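Local coordinates for cytochrome c (Chlorobaculum tepidum, PDB 3A9F), which probably carries electrons through its single heme c, as the electron carrier domain of the cytochrome subunit of the green bacterial photosynthetic reaction center, at residues Ala23-Asp28 with Ala81-Ile86. Numbering follows the deposited sequence.
Sequences AGFDFD and AKTIGI
The packing of the N-terminal helix of this mono-heme cytochrome c domain against its C-terminal helix begins here, where Phe25, just ahead of helix 27-37, lays its ring on Ile86 of helix 78-91. The methyl CG2 of Ile86 sits over one face of that ring, 3.8 Å from the centroid and 22° off the normal, a CH-pi contact shifted toward the rim. The shortest approach of Ile86 CG2 is 3.5 Å, to Phe25 CE2. The other branch of Ile86 runs along the same side of the ring toward its CE1 edge, where CD1 comes to 4.0 Å from Phe25 CE1. Phe25 reaches across because its CG stands anti to the backbone N (chi1 -177°), which carries the ring over to helix 78-91, meeting Ile86 coming the other way, and the ring tip ends beside Thr83: CZ lies 4.1 Å from Thr83 CG2, while the carbonyl O of Thr83 meets the ring at its edge, 4.0 Å from CZ. Pairing of the first and last helices is a hallmark of the cytochrome c fold, and this contact is an apolar piece of it near the surface, with Ile84 of the same helix turned the other way to touch the heme. Phe27, in the first turn of helix 27-37, adds a second aromatic: its CE1 comes to 4.1 Å from Ile86 CG2, obliquely to the ring, and Phe25 CD2 stands 3.3 Å above the centre of the Phe27 ring, so the two phenylalanines meet edge to face. A leucine in place of Phe25 has no ring to cover Ile86 CG2 or to stand over Phe27, and would probably leave a gap beside Thr83 CG2 and the Phe27 ring less firmly held. Asp26, between them in sequence, is the N-cap of the helix, its OD1 accepting a hydrogen bond from the backbone N of Ala29, while Lys91 makes a cation-pi contact with Phe27.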
# COMPACT_ATOMS: atom_id res chain seq x y z
N ALA A 23 1.70 7.77 15.84
CA ALA A 23 1.93 9.20 15.98
C ALA A 23 3.34 9.49 15.54
O ALA A 23 4.29 8.83 15.99
CB ALA A 23 1.72 9.64 17.42
N GLY A 24 3.49 10.48 14.66
CA GLY A 24 4.82 10.82 14.17
C GLY A 24 5.32 10.01 12.98
O GLY A 24 6.48 10.14 12.58
N PHE A 25 4.46 9.17 12.41
CA PHE A 25 4.81 8.36 11.23
C PHE A 25 5.43 9.22 10.15
O PHE A 25 4.94 10.32 9.85
CB PHE A 25 3.52 7.71 10.72
CG PHE A 25 3.69 6.77 9.54
CD1 PHE A 25 4.15 5.47 9.70
CD2 PHE A 25 3.29 7.18 8.27
CE1 PHE A 25 4.28 4.63 8.57
CE2 PHE A 25 3.38 6.34 7.18
CZ PHE A 25 3.87 5.07 7.34
N ASP A 26 6.50 8.70 9.53
CA ASP A 26 7.20 9.42 8.47
C ASP A 26 6.54 9.07 7.14
O ASP A 26 6.87 8.09 6.46
CB ASP A 26 8.69 9.07 8.47
CG ASP A 26 9.49 9.91 7.48
OD1 ASP A 26 8.89 10.53 6.58
OD2 ASP A 26 10.73 9.94 7.63
N PHE A 27 5.58 9.91 6.75
CA PHE A 27 4.87 9.69 5.50
C PHE A 27 5.75 9.87 4.27
O PHE A 27 5.51 9.23 3.23
CB PHE A 27 3.64 10.60 5.42
CG PHE A 27 2.54 10.19 6.35
CD1 PHE A 27 1.63 9.19 5.99
CD2 PHE A 27 2.39 10.82 7.59
CE1 PHE A 27 0.61 8.80 6.87
CE2 PHE A 27 1.37 10.44 8.47
CZ PHE A 27 0.47 9.44 8.11
N ASP A 28 6.76 10.73 4.36
CA ASP A 28 7.65 10.97 3.21
C ASP A 28 8.44 9.72 2.89
O ASP A 28 8.55 9.32 1.72
CB ASP A 28 8.59 12.15 3.47
CG ASP A 28 7.85 13.49 3.54
OD1 ASP A 28 6.77 13.64 2.93
OD2 ASP A 28 8.38 14.40 4.22
N ALA A 81 4.84 -4.10 3.99
CA ALA A 81 3.40 -4.14 3.77
C ALA A 81 2.69 -3.24 4.76
O ALA A 81 1.72 -2.58 4.39
CB ALA A 81 2.88 -5.56 3.86
N LYS A 82 3.16 -3.19 6.01
CA LYS A 82 2.55 -2.30 7.00
C LYS A 82 2.71 -0.84 6.60
O LYS A 82 1.74 -0.06 6.60
CB LYS A 82 3.17 -2.53 8.38
CG LYS A 82 2.82 -3.87 9.02
CD LYS A 82 3.67 -4.04 10.27
CE LYS A 82 3.35 -5.25 11.10
NZ LYS A 82 4.27 -5.28 12.27
N THR A 83 3.93 -0.46 6.24
CA THR A 83 4.22 0.93 5.85
C THR A 83 3.43 1.35 4.62
O THR A 83 2.86 2.44 4.57
CB THR A 83 5.73 1.06 5.62
OG1 THR A 83 6.40 0.81 6.86
CG2 THR A 83 6.11 2.44 5.08
N ILE A 84 3.43 0.48 3.62
CA ILE A 84 2.77 0.77 2.36
C ILE A 84 1.27 0.90 2.57
O ILE A 84 0.65 1.83 2.04
CB ILE A 84 3.10 -0.34 1.33
CG1 ILE A 84 4.56 -0.21 0.91
CG2 ILE A 84 2.14 -0.27 0.11
CD1 ILE A 84 5.10 -1.44 0.16
N GLY A 85 0.68 0.01 3.36
CA GLY A 85 -0.76 0.09 3.63
C GLY A 85 -1.15 1.39 4.32
O GLY A 85 -2.15 2.00 3.98
N ILE A 86 -0.35 1.81 5.30
CA ILE A 86 -0.63 3.06 5.99
C ILE A 86 -0.59 4.23 5.00
O ILE A 86 -1.50 5.05 4.98
CB ILE A 86 0.37 3.29 7.13
CG1 ILE A 86 0.09 2.30 8.28
CG2 ILE A 86 0.28 4.75 7.63
CD1 ILE A 86 1.26 2.16 9.26